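Local coordinates for protein tRNA (cytosine(72)-C(5))-methyltransferase (Pyrococcus horikoshii, PDB 5ZVE) that methylates the C5 position of cytosine 72 in several tRNAs, using S-adenosyl-L-methionine as the methyl donor, at residues I225-K230 with V250-M255. Numbering follows the deposited sequence.
Sequences IIAIDK and VKLVQM. With SAH (S-adenosyl-L-homocysteine), chain C.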
loop_
_atom_site.group_PDB
_atom_site.type_symbol
_atom_site.label_atom_id
_atom_site.label_comp_id
_atom_site.label_asym_id
_atom_site.label_seq_id
_atom_site.Cartn_x
_atom_site.Cartn_y
_atom_site.Cartn_z
ATOM N N ILE A 225 -0.644 -18.748 12.357
ATOM C CA ILE A 225 -0.761 -17.300 12.412
ATOM C C ILE A 225 -2.204 -16.925 12.698
ATOM O O ILE A 225 -3.122 -17.358 11.998
ATOM C CB ILE A 225 -0.320 -16.634 11.101
ATOM C CG1 ILE A 225 1.075 -17.112 10.695
ATOM C CG2 ILE A 225 -0.364 -15.118 11.239
ATOM C CD1 ILE A 225 1.453 -16.722 9.272
ATOM N N ILE A 226 -2.407 -16.128 13.737
ATOM C CA ILE A 226 -3.731 -15.620 14.041
ATOM C C ILE A 226 -3.910 -14.264 13.390
ATOM O O ILE A 226 -3.163 -13.330 13.678
ATOM C CB ILE A 226 -3.958 -15.506 15.549
ATOM C CG1 ILE A 226 -3.854 -16.888 16.191
ATOM C CG2 ILE A 226 -5.313 -14.877 15.830
ATOM C CD1 ILE A 226 -3.722 -16.850 17.673
ATOM N N ALA A 227 -4.901 -14.160 12.512
ATOM C CA ALA A 227 -5.108 -12.941 11.744
ATOM C C ALA A 227 -6.448 -12.302 12.064
ATOM O O ALA A 227 -7.502 -12.908 11.880
ATOM C CB ALA A 227 -5.005 -13.231 10.261
ATOM N N ILE A 228 -6.395 -11.065 12.542
ATOM C CA ILE A 228 -7.586 -10.368 13.008
ATOM C C ILE A 228 -7.971 -9.229 12.077
ATOM O O ILE A 228 -7.109 -8.493 11.609
ATOM C CB ILE A 228 -7.363 -9.798 14.423
ATOM C CG1 ILE A 228 -6.976 -10.913 15.393
ATOM C CG2 ILE A 228 -8.584 -9.038 14.907
ATOM C CD1 ILE A 228 -6.566 -10.416 16.745
ATOM N N ASP A 229 -9.265 -9.079 11.820
ATOM C CA ASP A 229 -9.775 -7.883 11.166
ATOM C C ASP A 229 -11.245 -7.680 11.511
ATOM O O ASP A 229 -11.967 -8.642 11.759
ATOM C CB ASP A 229 -9.596 -7.952 9.652
ATOM C CG ASP A 229 -9.460 -6.579 9.028
ATOM O OD1 ASP A 229 -10.493 -5.905 8.833
ATOM O OD2 ASP A 229 -8.318 -6.171 8.733
ATOM N N LYS A 230 -11.681 -6.425 11.524
ATOM C CA LYS A 230 -13.064 -6.105 11.853
ATOM C C LYS A 230 -13.985 -6.230 10.642
ATOM O O LYS A 230 -15.177 -6.501 10.786
ATOM C CB LYS A 230 -13.161 -4.685 12.417
ATOM C CG LYS A 230 -14.506 -4.356 13.036
ATOM C CD LYS A 230 -14.585 -2.898 13.465
ATOM C CE LYS A 230 -14.488 -1.964 12.262
ATOM N NZ LYS A 230 -14.743 -0.537 12.624
ATOM N N VAL A 250 -2.800 -19.986 8.412
ATOM C CA VAL A 250 -3.472 -18.838 9.004
ATOM C C VAL A 250 -4.853 -19.158 9.565
ATOM O O VAL A 250 -5.657 -19.837 8.923
ATOM C CB VAL A 250 -3.608 -17.700 7.971
ATOM C CG1 VAL A 250 -4.324 -16.515 8.569
ATOM C CG2 VAL A 250 -2.235 -17.280 7.483
ATOM N N LYS A 251 -5.109 -18.673 10.778
ATOM C CA LYS A 251 -6.433 -18.740 11.384
ATOM C C LYS A 251 -7.072 -17.355 11.425
ATOM O O LYS A 251 -6.566 -16.446 12.088
ATOM C CB LYS A 251 -6.358 -19.331 12.792
ATOM C CG LYS A 251 -7.677 -19.289 13.555
ATOM C CD LYS A 251 -8.755 -20.111 12.860
ATOM C CE LYS A 251 -9.916 -20.424 13.796
ATOM N NZ LYS A 251 -10.382 -19.220 14.534
ATOM N N LEU A 252 -8.178 -17.202 10.707
ATOM C CA LEU A 252 -8.896 -15.934 10.660
ATOM C C LEU A 252 -9.885 -15.793 11.806
ATOM O O LEU A 252 -10.674 -16.695 12.076
ATOM C CB LEU A 252 -9.640 -15.784 9.331
ATOM C CG LEU A 252 -8.973 -15.007 8.196
ATOM C CD1 LEU A 252 -7.566 -15.472 7.992
ATOM C CD2 LEU A 252 -9.762 -15.193 6.920
ATOM N N VAL A 253 -9.837 -14.649 12.478
ATOM C CA VAL A 253 -10.838 -14.318 13.480
ATOM C C VAL A 253 -11.338 -12.893 13.235
ATOM O O VAL A 253 -10.553 -11.950 13.093
ATOM C CB VAL A 253 -10.295 -14.492 14.925
ATOM C CG1 VAL A 253 -9.990 -15.952 15.212
ATOM C CG2 VAL A 253 -9.071 -13.641 15.162
ATOM N N GLN A 254 -12.657 -12.754 13.153
ATOM C CA GLN A 254 -13.289 -11.453 12.996
ATOM C C GLN A 254 -13.637 -10.853 14.354
ATOM O O GLN A 254 -14.342 -11.480 15.146
ATOM C CB GLN A 254 -14.547 -11.577 12.143
ATOM C CG GLN A 254 -15.208 -10.256 11.844
ATOM C CD GLN A 254 -16.489 -10.418 11.065
ATOM O OE1 GLN A 254 -16.861 -11.528 10.685
ATOM N NE2 GLN A 254 -17.173 -9.309 10.816
ATOM N N MET A 255 -13.172 -9.629 14.595
ATOM C CA MET A 255 -13.346 -8.971 15.890
ATOM C C MET A 255 -12.719 -7.585 15.911
ATOM O O MET A 255 -11.891 -7.255 15.061
ATOM C CB MET A 255 -12.728 -9.810 17.015
ATOM C CG MET A 255 -11.222 -9.659 17.121
ATOM S SD MET A 255 -10.484 -10.568 18.488
ATOM C CE MET A 255 -11.082 -9.618 19.888
HETATM N N SAH C . -1.991 -5.401 7.157
HETATM C CA SAH C . -2.847 -5.482 5.979
HETATM C CB SAH C . -3.540 -4.148 5.702
HETATM C CG SAH C . -4.022 -3.371 6.931
HETATM S SD SAH C . -5.166 -2.055 6.451
HETATM C C SAH C . -2.107 -5.986 4.737
HETATM O O SAH C . -0.878 -6.044 4.700
HETATM O OXT SAH C . -2.722 -6.353 3.737
HETATM C "C5'" SAH C . -5.819 -1.842 8.132
HETATM C "C4'" SAH C . -6.929 -2.822 8.504
HETATM O "O4'" SAH C . -7.348 -2.589 9.834
HETATM C "C3'" SAH C . -8.183 -2.715 7.645
HETATM O "O3'" SAH C . -8.355 -3.919 6.934
HETATM C "C2'" SAH C . -9.336 -2.564 8.618
HETATM O "O2'" SAH C . -10.361 -3.476 8.307
HETATM C "C1'" SAH C . -8.713 -2.939 9.947
HETATM N N9 SAH C . -9.348 -2.296 11.118
HETATM C C8 SAH C . -9.764 -0.997 11.262
HETATM N N7 SAH C . -10.280 -0.845 12.506
HETATM C C5 SAH C . -10.200 -2.028 13.156
HETATM C C6 SAH C . -10.575 -2.433 14.432
HETATM N N6 SAH C . -11.138 -1.578 15.283
HETATM N N1 SAH C . -10.356 -3.738 14.817
HETATM C C2 SAH C . -9.772 -4.633 13.941
HETATM N N3 SAH C . -9.404 -4.226 12.677
HETATM C C4 SAH C . -9.615 -2.944 12.292
#
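K251 N reaches I225 O at 2.7 Å, the first rung of a parallel ladder between strands 225-229 and 250-254. A227 then bonds through both its backbone N and its O: its N gives to K251 O at 2.9 Å and its O takes V253 N at 3.0 Å, all three bonds within 10° of straight. Toward the C-terminal ends the strands draw apart. D229 N to V253 O is weak at 3.4 Å, and M255 N approaches D229 O from above the carbonyl plane; the side-chain NE2 of Q254 adds a weak bond to K230 O. I226 and I228 turn their backbone polar groups the other way, to strand 201-203 and A206.

On the face of I226 and I228, I228 CG1 presses on V253 CG2 at a tight 3.4 Å; chi1 of -57° sets I228 CG1 beside the backbone N, and its CG2, anti to that N, meets M255 CG. On the other face A227 CB packs against V250 CG1, with M238 of helix 232-245 alongside.

D229 closes its strand with a carboxylate gripped from several directions. D229 OD1 accepts a very short 2.5 Å bond from SAH O2' and another from S231 N; D229 OD2 lies 2.9 Å from SAH O3' and accepts a bond from A207 N. An alanine here would probably leave both ribose hydroxyls without their carboxylate partner and the two backbone N-H groups without an acceptor. This beta-alpha-beta unit, with an acidic residue holding the ribose diol at the end of its first strand, is typical of the Rossmann-like class I methyltransferase fold.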